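Local coordinates for protein Aar187cp (Eremothecium gossypii, PDB 3ZIL) that probably regulates the establishment of sister-chromatid cohesion by cohesin, the crystallised part being its all-helical Wap1 domain, at residues 148-151 against 152-155; 201-204 against 205-209; 231-234 against 235-238; 366-369 against 370-374. All coordinates share one frame; numbering follows the deposited sequence.

Contact 1 (148-151 against 152-155); sequences CEYA and LYIW
The Y150 ring is the middle of the apolar patch, touched by the side chains one turn further along the helix. From its CE1 it is 4.0 Å to CD2 of Y153, and from its CD1 4.0 Å to CG1 of I154. The two tyrosines lie side by side and point the same way. For Y153 this follows from CG standing opposite its own backbone N, with chi1 at -176°. I154 sits tightly against the turn below it, its CG1 only 3.1 Å from O of Y150. On another side of the helix C148 meets L152, SG to CD1 at 4.1 Å, and both side chains press on L175 of helix 168-178. W155 takes its indole away from this stretch, onto L108 and I112 of helix 108-116.

Under the side chains runs a regular ladder of backbone bonds. L152 N to C148 O, at 3.1 Å, is nearly straight, and I154 N to Y150 O closes to 2.9 Å; Y153 and W155 reach back to E149 and A151 in the same way.

At the polar edge, Y150 OH bonds to OD2 of D92 on helix 81-93, which fixes the far end of a ring also met edge-to-face by F144. E149 turns to N146, just ahead of the helix, through OE2.

These are i to i+3 and i to i+4 side-chain contacts along a mostly buried alpha helix, 147-158, wedged among helices 81-93, 108-116 and 168-178 in the all-helical Wap1 domain, which belongs to the TPR clan.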
loop_
_atom_site.group_PDB
_atom_site.type_symbol
_atom_site.label_atom_id
_atom_site.label_comp_id
_atom_site.label_asym_id
_atom_site.label_seq_id
_atom_site.Cartn_x
_atom_site.Cartn_y
_atom_site.Cartn_z
ATOM N N CYS A 148 -4.987 8.903 12.991
ATOM C CA CYS A 148 -4.570 8.610 11.596
ATOM C C CYS A 148 -3.740 7.341 11.606
ATOM O O CYS A 148 -4.075 6.323 10.982
ATOM C CB CYS A 148 -3.781 9.808 10.982
ATOM S SG CYS A 148 -2.927 9.352 9.402
ATOM N N GLU A 149 -2.685 7.337 12.401
ATOM C CA GLU A 149 -1.800 6.164 12.487
ATOM C C GLU A 149 -2.464 4.977 13.193
ATOM O O GLU A 149 -2.242 3.859 12.802
ATOM C CB GLU A 149 -0.487 6.503 13.273
ATOM C CG GLU A 149 0.287 7.647 12.625
ATOM C CD GLU A 149 1.539 7.872 13.361
ATOM O OE1 GLU A 149 2.459 7.103 13.199
ATOM O OE2 GLU A 149 1.540 8.735 14.205
ATOM N N TYR A 150 -3.211 5.196 14.306
ATOM C CA TYR A 150 -3.822 4.056 14.942
ATOM C C TYR A 150 -4.884 3.364 13.996
ATOM O O TYR A 150 -5.023 2.185 14.008
ATOM C CB TYR A 150 -4.397 4.417 16.338
ATOM C CG TYR A 150 -4.041 3.353 17.389
ATOM C CD1 TYR A 150 -3.972 1.991 17.032
ATOM C CD2 TYR A 150 -3.732 3.704 18.725
ATOM C CE1 TYR A 150 -3.613 1.005 17.951
ATOM C CE2 TYR A 150 -3.386 2.715 19.652
ATOM C CZ TYR A 150 -3.319 1.368 19.254
ATOM O OH TYR A 150 -2.971 0.391 20.124
ATOM N N ALA A 151 -5.651 4.135 13.240
ATOM C CA ALA A 151 -6.725 3.622 12.431
ATOM C C ALA A 151 -6.142 2.898 11.244
ATOM O O ALA A 151 -6.594 1.767 10.936
ATOM C CB ALA A 151 -7.586 4.771 11.957
ATOM N N LEU A 152 -5.083 3.451 10.626
ATOM C CA LEU A 152 -4.306 2.654 9.577
ATOM C C LEU A 152 -3.848 1.261 10.135
ATOM O O LEU A 152 -4.024 0.208 9.501
ATOM C CB LEU A 152 -3.040 3.427 9.148
ATOM C CG LEU A 152 -3.306 4.663 8.235
ATOM C CD1 LEU A 152 -2.049 5.518 8.187
ATOM C CD2 LEU A 152 -3.717 4.264 6.772
ATOM N N TYR A 153 -3.259 1.318 11.340
ATOM C CA TYR A 153 -2.792 0.108 12.023
ATOM C C TYR A 153 -3.918 -0.901 12.295
ATOM O O TYR A 153 -3.778 -2.043 11.999
ATOM C CB TYR A 153 -2.098 0.457 13.347
ATOM C CG TYR A 153 -1.521 -0.751 14.034
ATOM C CD1 TYR A 153 -0.287 -1.296 13.609
ATOM C CD2 TYR A 153 -2.211 -1.370 15.070
ATOM C CE1 TYR A 153 0.256 -2.391 14.231
ATOM C CE2 TYR A 153 -1.692 -2.482 15.669
ATOM C CZ TYR A 153 -0.464 -2.973 15.256
ATOM O OH TYR A 153 0.002 -4.109 15.887
ATOM N N ILE A 154 -5.041 -0.453 12.878
ATOM C CA ILE A 154 -6.120 -1.336 13.127
ATOM C C ILE A 154 -6.590 -1.978 11.830
ATOM O O ILE A 154 -6.852 -3.199 11.789
ATOM C CB ILE A 154 -7.329 -0.610 13.789
ATOM C CG1 ILE A 154 -6.917 -0.026 15.124
ATOM C CG2 ILE A 154 -8.526 -1.579 13.830
ATOM C CD1 ILE A 154 -6.502 -1.178 16.093
ATOM N N TRP A 155 -6.793 -1.132 10.812
ATOM C CA TRP A 155 -7.341 -1.535 9.542
ATOM C C TRP A 155 -6.470 -2.573 8.893
ATOM O O TRP A 155 -6.974 -3.597 8.421
ATOM C CB TRP A 155 -7.395 -0.278 8.643
ATOM C CG TRP A 155 -8.074 -0.492 7.299
ATOM C CD1 TRP A 155 -8.530 -1.709 6.708
ATOM C CD2 TRP A 155 -8.339 0.543 6.299
ATOM N NE1 TRP A 155 -9.041 -1.486 5.448
ATOM C CE2 TRP A 155 -8.908 -0.150 5.121
ATOM C CE3 TRP A 155 -8.094 1.928 6.232
ATOM C CZ2 TRP A 155 -9.324 0.549 4.023
ATOM C CZ3 TRP A 155 -8.482 2.621 5.100
ATOM C CH2 TRP A 155 -9.109 1.941 4.019
#

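Contact 2 (201-204 against 205-209); sequences GSDI and EEYAQ
The backbone N of Y207 donates to D203 O at 2.8 Å with an N-H...O angle of 158°, and the phenol ring of the same residue lies against that oxygen without bonding to it. D203 O stands 3.0 Å above the ring plane, displaced toward the rim, with CD1 of Y207 the nearest ring atom. Setting CG of Y207 beside its own N (chi1 -53°) sends the ring back along the helix, far enough for CZ of Y207 to reach CB of D203 at 3.9 Å. The phenol OH bonds to the backbone N of V196, so the ring is fixed at its far end as well.

A second short backbone bond, A208 N to I204 O at 2.8 Å, is almost straight at 172°. I204 and A208 then share L243 of helix 238-243 as an outside neighbour.

Two acids stand one turn apart: D203 OD1 is 4.6 Å from E206 OE2. The amino end of the helix dipole would probably ease that proximity. E206 OE1 has a weak bond to the N of G167, and OD2 of D203 accepts from the N of S200.

That last bond, from the third helical residue back to the one preceding the helix, is half of a capping box, and with it the first turn of helix 201-215 is a typical helix start.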
loop_
_atom_site.group_PDB
_atom_site.type_symbol
_atom_site.label_atom_id
_atom_site.label_comp_id
_atom_site.label_asym_id
_atom_site.label_seq_id
_atom_site.Cartn_x
_atom_site.Cartn_y
_atom_site.Cartn_z
ATOM N N GLY A 201 -16.762 0.332 -13.611
ATOM C CA GLY A 201 -16.385 1.615 -14.197
ATOM C C GLY A 201 -16.135 2.607 -13.104
ATOM O O GLY A 201 -15.230 3.406 -13.161
ATOM N N SER A 202 -16.920 2.549 -12.051
ATOM C CA SER A 202 -16.684 3.421 -10.946
ATOM C C SER A 202 -15.317 3.164 -10.181
ATOM O O SER A 202 -14.544 4.101 -9.814
ATOM C CB SER A 202 -17.859 3.294 -9.983
ATOM O OG SER A 202 -17.525 3.962 -8.804
ATOM N N ASP A 203 -15.038 1.910 -9.923
ATOM C CA ASP A 203 -13.708 1.585 -9.368
ATOM C C ASP A 203 -12.562 2.094 -10.239
ATOM O O ASP A 203 -11.521 2.538 -9.723
ATOM C CB ASP A 203 -13.520 0.085 -9.267
ATOM C CG ASP A 203 -14.558 -0.583 -8.444
ATOM O OD1 ASP A 203 -15.114 0.017 -7.516
ATOM O OD2 ASP A 203 -14.780 -1.767 -8.729
ATOM N N ILE A 204 -12.736 1.948 -11.564
ATOM C CA ILE A 204 -11.731 2.380 -12.524
ATOM C C ILE A 204 -11.493 3.893 -12.447
ATOM O O ILE A 204 -10.320 4.380 -12.469
ATOM C CB ILE A 204 -12.002 1.832 -13.959
ATOM C CG1 ILE A 204 -11.537 0.389 -14.050
ATOM C CG2 ILE A 204 -11.232 2.591 -15.049
ATOM C CD1 ILE A 204 -12.097 -0.299 -15.285
ATOM N N GLU A 205 -12.551 4.661 -12.261
ATOM C CA GLU A 205 -12.331 6.088 -12.147
ATOM C C GLU A 205 -11.570 6.385 -10.847
ATOM O O GLU A 205 -10.723 7.278 -10.814
ATOM C CB GLU A 205 -13.621 6.922 -12.255
ATOM C CG GLU A 205 -14.142 6.855 -13.680
ATOM C CD GLU A 205 -15.299 7.756 -13.932
ATOM O OE1 GLU A 205 -15.673 8.507 -12.995
ATOM O OE2 GLU A 205 -15.850 7.667 -15.048
ATOM N N GLU A 206 -11.889 5.667 -9.798
ATOM C CA GLU A 206 -11.115 5.833 -8.507
ATOM C C GLU A 206 -9.653 5.454 -8.711
ATOM O O GLU A 206 -8.738 6.171 -8.268
ATOM C CB GLU A 206 -11.673 4.927 -7.421
ATOM C CG GLU A 206 -12.958 5.452 -6.762
ATOM C CD GLU A 206 -13.358 4.580 -5.558
ATOM O OE1 GLU A 206 -12.547 4.294 -4.638
ATOM O OE2 GLU A 206 -14.493 4.108 -5.559
ATOM N N TYR A 207 -9.438 4.342 -9.426
ATOM C CA TYR A 207 -8.073 3.898 -9.749
ATOM C C TYR A 207 -7.299 4.941 -10.593
ATOM O O TYR A 207 -6.132 5.203 -10.295
ATOM C CB TYR A 207 -7.939 2.472 -10.324
ATOM C CG TYR A 207 -8.597 1.392 -9.509
ATOM C CD1 TYR A 207 -9.049 1.630 -8.189
ATOM C CD2 TYR A 207 -8.804 0.124 -10.048
ATOM C CE1 TYR A 207 -9.691 0.609 -7.467
ATOM C CE2 TYR A 207 -9.485 -0.880 -9.321
ATOM C CZ TYR A 207 -9.913 -0.639 -8.037
ATOM O OH TYR A 207 -10.560 -1.650 -7.301
ATOM N N ALA A 208 -7.950 5.512 -11.611
ATOM C CA ALA A 208 -7.404 6.634 -12.362
ATOM C C ALA A 208 -6.948 7.789 -11.477
ATOM O O ALA A 208 -5.785 8.214 -11.590
ATOM C CB ALA A 208 -8.341 7.087 -13.494
ATOM N N GLN A 209 -7.851 8.262 -10.569
ATOM C CA GLN A 209 -7.510 9.308 -9.607
ATOM C C GLN A 209 -6.322 9.022 -8.788
ATOM O O GLN A 209 -5.420 9.892 -8.659
ATOM C CB GLN A 209 -8.695 9.572 -8.605
ATOM C CG GLN A 209 -9.937 10.016 -9.336
ATOM C CD GLN A 209 -11.118 10.197 -8.419
ATOM O OE1 GLN A 209 -10.967 10.684 -7.280
ATOM N NE2 GLN A 209 -12.300 9.745 -8.868
#

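Contact 3 (231-234 against 235-238); sequences LIKL and TNHT
T235 folds its side chain back onto the end of its own helix. CB lies 3.3 Å from O of L231, and the methyl CG2 is as near to the same carbonyl. OG1 goes further in: chi1 of 54° tucks it between the backbone N and the carbonyl carbon, where it is 2.6 Å from L231 O and 3.0 Å from I232 O. It has one proton for these two acceptors, and which takes it is not settled. L231 O also receives the backbone N of T235 at 2.9 Å, and OG1 has a further partner in ND2 of N287 on helix 272-289.

Beyond T235, H237 N reaches L234 O at 3.3 Å from well above the carbonyl plane, 47° out of it, an i to i+3 bond. The imidazole follows, with CD2 3.7 Å from K233 O and L234 O lying near the ring plane at its edge.

N236 lays its amide back over I232 and K233. ND2 comes to 4.1 Å from CG of K233, while OD1 faces the carbonyl of I232 as a second acceptor and bonds instead to ND2 of N287. K233 itself leads its amine to the carbonyl of E192.

The single amide of N287 therefore serves both T235 OG1 and N236 OD1. With its oxygen held this way, N236 turns ND2 to a bound peptide and gives two hydrogen bonds to that peptide's backbone. I232, K233 and N236 also pack on apolar side chains of the peptide, consistent with a peptide-binding surface at this carboxyl end of helix 225-235.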
loop_
_atom_site.group_PDB
_atom_site.type_symbol
_atom_site.label_atom_id
_atom_site.label_comp_id
_atom_site.label_asym_id
_atom_site.label_seq_id
_atom_site.Cartn_x
_atom_site.Cartn_y
_atom_site.Cartn_z
ATOM N N LEU A 231 1.532 1.449 -7.782
ATOM C CA LEU A 231 1.541 1.954 -9.169
ATOM C C LEU A 231 1.455 0.777 -10.151
ATOM O O LEU A 231 0.710 0.825 -11.178
ATOM C CB LEU A 231 2.760 2.823 -9.491
ATOM C CG LEU A 231 2.793 4.242 -8.938
ATOM C CD1 LEU A 231 4.195 4.826 -8.857
ATOM C CD2 LEU A 231 1.793 5.214 -9.677
ATOM N N ILE A 232 2.174 -0.287 -9.838
ATOM C CA ILE A 232 2.102 -1.488 -10.712
ATOM C C ILE A 232 0.627 -2.043 -10.723
ATOM O O ILE A 232 -0.017 -2.166 -11.794
ATOM C CB ILE A 232 3.077 -2.572 -10.218
ATOM C CG1 ILE A 232 4.507 -2.156 -10.505
ATOM C CG2 ILE A 232 2.675 -3.915 -10.780
ATOM C CD1 ILE A 232 5.520 -2.995 -9.775
ATOM N N LYS A 233 0.108 -2.308 -9.534
ATOM C CA LYS A 233 -1.222 -2.771 -9.376
ATOM C C LYS A 233 -2.257 -1.904 -10.041
ATOM O O LYS A 233 -3.130 -2.426 -10.641
ATOM C CB LYS A 233 -1.610 -3.087 -7.932
ATOM C CG LYS A 233 -2.687 -4.165 -7.857
ATOM C CD LYS A 233 -2.795 -4.951 -6.570
ATOM C CE LYS A 233 -4.080 -5.750 -6.501
ATOM N NZ LYS A 233 -4.549 -6.130 -5.148
ATOM N N LEU A 234 -2.127 -0.598 -9.952
ATOM C CA LEU A 234 -3.120 0.275 -10.611
ATOM C C LEU A 234 -2.965 0.183 -12.146
ATOM O O LEU A 234 -3.942 0.152 -12.868
ATOM C CB LEU A 234 -3.005 1.713 -10.130
ATOM C CG LEU A 234 -3.255 2.058 -8.630
ATOM C CD1 LEU A 234 -2.542 3.357 -8.169
ATOM C CD2 LEU A 234 -4.758 2.138 -8.484
ATOM N N THR A 235 -1.723 0.127 -12.613
ATOM C CA THR A 235 -1.469 0.070 -14.025
ATOM C C THR A 235 -1.752 -1.281 -14.698
ATOM O O THR A 235 -1.616 -1.377 -15.931
ATOM C CB THR A 235 -0.098 0.626 -14.395
ATOM O OG1 THR A 235 0.938 -0.027 -13.648
ATOM C CG2 THR A 235 -0.043 2.121 -14.163
ATOM N N ASN A 236 -2.154 -2.305 -13.909
ATOM C CA ASN A 236 -2.573 -3.587 -14.430
ATOM C C ASN A 236 -3.863 -3.371 -15.221
ATOM O O ASN A 236 -4.161 -4.112 -16.135
ATOM C CB ASN A 236 -2.852 -4.620 -13.314
ATOM C CG ASN A 236 -1.585 -5.176 -12.662
ATOM O OD1 ASN A 236 -0.491 -5.136 -13.243
ATOM N ND2 ASN A 236 -1.744 -5.781 -11.477
ATOM N N HIS A 237 -4.644 -2.360 -14.856
ATOM C CA HIS A 237 -5.887 -2.040 -15.578
ATOM C C HIS A 237 -5.582 -1.043 -16.615
ATOM O O HIS A 237 -5.265 0.124 -16.308
ATOM C CB HIS A 237 -6.898 -1.489 -14.569
ATOM C CG HIS A 237 -7.096 -2.414 -13.417
ATOM N ND1 HIS A 237 -7.871 -3.498 -13.509
ATOM C CD2 HIS A 237 -6.487 -2.454 -12.140
ATOM C CE1 HIS A 237 -7.788 -4.198 -12.366
ATOM N NE2 HIS A 237 -6.940 -3.533 -11.524
ATOM N N THR A 238 -5.610 -1.494 -17.868
ATOM C CA THR A 238 -5.123 -0.679 -18.974
ATOM C C THR A 238 -5.998 0.532 -19.158
ATOM O O THR A 238 -5.501 1.577 -19.584
ATOM C CB THR A 238 -4.985 -1.468 -20.307
ATOM O OG1 THR A 238 -6.204 -2.125 -20.556
ATOM C CG2 THR A 238 -3.927 -2.545 -20.170
#

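Contact 4 (366-369 against 370-374); sequences NIHT and RITRV
Residues 366-369 and 370-374 are consecutive turns of one helix, tied by four i to i+4 bonds. The central pair is shortest: I371 N to I367 O and T372 N to H368 O are both 2.9 Å, whereas R370 N to N366 O at 3.1 Å is more bent, with an N-H...O angle of 148°.

R370 carries most of the side-chain contact. Its chain bends at chi2 and brings the guanidinium across the N366 amide, the two planes 72° apart. ND2 of N366 lies 3.8 Å above the guanidinium plane, over its centre, while OD1 of N366 approaches NH1 of R370 at 3.2 Å without the angle for a hydrogen bond. The aliphatic part is close too, CD of R370 standing 3.4 Å from that OD1. What holds the arginine lies elsewhere: NH2 makes a salt bridge with E291, and NH1 bonds to OD1 of N287.

On the apolar side I367 CG2 meets I371 CD1 at 3.7 Å, and both residues rest on L328 of helix 321-336. A third face pairs H368 with T372, whose OG1 sits over the rim of the imidazole, 4.1 Å above its plane, and gives a weak bond to H368 O.

The amino end of the helix also meets the bound peptide: an acidic side chain of the peptide bonds to N366 N, and apolar peptide groups pack on N366 and I367. The arrangement is that of an amphipathic helix, 365-375, laid on helices 321-336 and 343-360 late in the Wap1 domain, with its first turn turned to a ligand.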
loop_
_atom_site.group_PDB
_atom_site.type_symbol
_atom_site.label_atom_id
_atom_site.label_comp_id
_atom_site.label_asym_id
_atom_site.label_seq_id
_atom_site.Cartn_x
_atom_site.Cartn_y
_atom_site.Cartn_z
ATOM N N ASN A 366 1.683 -13.234 -17.570
ATOM C CA ASN A 366 1.699 -11.814 -18.010
ATOM C C ASN A 366 3.019 -11.427 -18.702
ATOM O O ASN A 366 3.045 -10.845 -19.808
ATOM C CB ASN A 366 1.463 -10.918 -16.783
ATOM C CG ASN A 366 1.507 -9.455 -17.111
ATOM O OD1 ASN A 366 2.576 -8.875 -17.312
ATOM N ND2 ASN A 366 0.331 -8.821 -17.115
ATOM N N ILE A 367 4.137 -11.693 -18.030
ATOM C CA ILE A 367 5.443 -11.451 -18.671
ATOM C C ILE A 367 5.618 -12.317 -19.956
ATOM O O ILE A 367 6.064 -11.799 -20.978
ATOM C CB ILE A 367 6.609 -11.697 -17.705
ATOM C CG1 ILE A 367 6.481 -10.757 -16.481
ATOM C CG2 ILE A 367 7.942 -11.514 -18.440
ATOM C CD1 ILE A 367 7.597 -10.836 -15.477
ATOM N N HIS A 368 5.275 -13.598 -19.906
ATOM C CA HIS A 368 5.478 -14.496 -21.056
ATOM C C HIS A 368 4.804 -13.903 -22.287
ATOM O O HIS A 368 5.322 -13.913 -23.415
ATOM C CB HIS A 368 4.887 -15.861 -20.748
ATOM C CG HIS A 368 4.990 -16.860 -21.890
ATOM N ND1 HIS A 368 6.109 -17.047 -22.599
ATOM C CD2 HIS A 368 4.075 -17.755 -22.383
ATOM C CE1 HIS A 368 5.923 -18.000 -23.503
ATOM N NE2 HIS A 368 4.677 -18.425 -23.383
ATOM N N THR A 369 3.634 -13.380 -22.025
ATOM C CA THR A 369 2.645 -12.969 -23.000
ATOM C C THR A 369 3.209 -11.640 -23.603
ATOM O O THR A 369 3.125 -11.379 -24.810
ATOM C CB THR A 369 1.343 -12.880 -22.160
ATOM O OG1 THR A 369 0.397 -13.873 -22.551
ATOM C CG2 THR A 369 0.763 -11.487 -21.995
ATOM N N ARG A 370 3.864 -10.839 -22.766
ATOM C CA ARG A 370 4.525 -9.621 -23.256
ATOM C C ARG A 370 5.782 -9.857 -24.064
ATOM O O ARG A 370 6.100 -9.096 -24.958
ATOM C CB ARG A 370 4.737 -8.651 -22.110
ATOM C CG ARG A 370 3.391 -8.006 -21.846
ATOM C CD ARG A 370 3.201 -7.679 -20.422
ATOM N NE ARG A 370 2.010 -6.860 -20.284
ATOM C CZ ARG A 370 1.809 -6.040 -19.272
ATOM N NH1 ARG A 370 2.721 -5.874 -18.284
ATOM N NH2 ARG A 370 0.724 -5.348 -19.264
ATOM N N ILE A 371 6.489 -10.912 -23.718
ATOM C CA ILE A 371 7.651 -11.338 -24.446
ATOM C C ILE A 371 7.192 -11.812 -25.841
ATOM O O ILE A 371 7.710 -11.358 -26.840
ATOM C CB ILE A 371 8.414 -12.468 -23.717
ATOM C CG1 ILE A 371 9.066 -11.974 -22.397
ATOM C CG2 ILE A 371 9.507 -12.986 -24.643
ATOM C CD1 ILE A 371 9.425 -13.115 -21.456
ATOM N N THR A 372 6.210 -12.707 -25.898
ATOM C CA THR A 372 5.690 -13.223 -27.161
ATOM C C THR A 372 5.340 -12.109 -28.146
ATOM O O THR A 372 5.743 -12.154 -29.294
ATOM C CB THR A 372 4.415 -14.044 -26.937
ATOM O OG1 THR A 372 4.796 -15.344 -26.511
ATOM C CG2 THR A 372 3.600 -14.128 -28.270
ATOM N N ARG A 373 4.512 -11.176 -27.673
ATOM C CA ARG A 373 4.093 -10.004 -28.415
ATOM C C ARG A 373 5.274 -9.263 -29.052
ATOM O O ARG A 373 5.223 -8.957 -30.255
ATOM C CB ARG A 373 3.239 -9.083 -27.501
ATOM C CG ARG A 373 2.912 -7.710 -28.058
ATOM C CD ARG A 373 2.311 -7.842 -29.454
ATOM N NE ARG A 373 1.339 -6.811 -29.789
ATOM C CZ ARG A 373 0.248 -7.027 -30.524
ATOM N NH1 ARG A 373 -0.034 -8.244 -30.971
ATOM N NH2 ARG A 373 -0.581 -6.030 -30.791
ATOM N N VAL A 374 6.328 -9.037 -28.258
ATOM C CA VAL A 374 7.509 -8.302 -28.665
ATOM C C VAL A 374 8.321 -9.138 -29.660
ATOM O O VAL A 374 8.826 -8.589 -30.632
ATOM C CB VAL A 374 8.357 -7.817 -27.424
ATOM C CG1 VAL A 374 9.702 -8.511 -27.362
ATOM C CG2 VAL A 374 8.620 -6.318 -27.495
#

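The four contacts follow one another along the chain, each closing before the next opens, and lie on separate helices or helix ends of the Wap1 domain. Contacts 1 and 4 are furthest apart, about 40 Å between centres. Contacts 2 and 3 are neighbours, 11 Å between centres, and touch: Y207 CB meets L234 CD2 at 3.7 Å, and Y207 CD2 meets H237 CD2 at 4.0 Å. Contacts 3 and 4 do not touch, with centres about 17 Å and nearest atoms about 5 Å apart, yet N287 of helix 272-289 bonds to both and both meet the bound peptide, consistent with a shared peptide-binding surface on the elongated helical array.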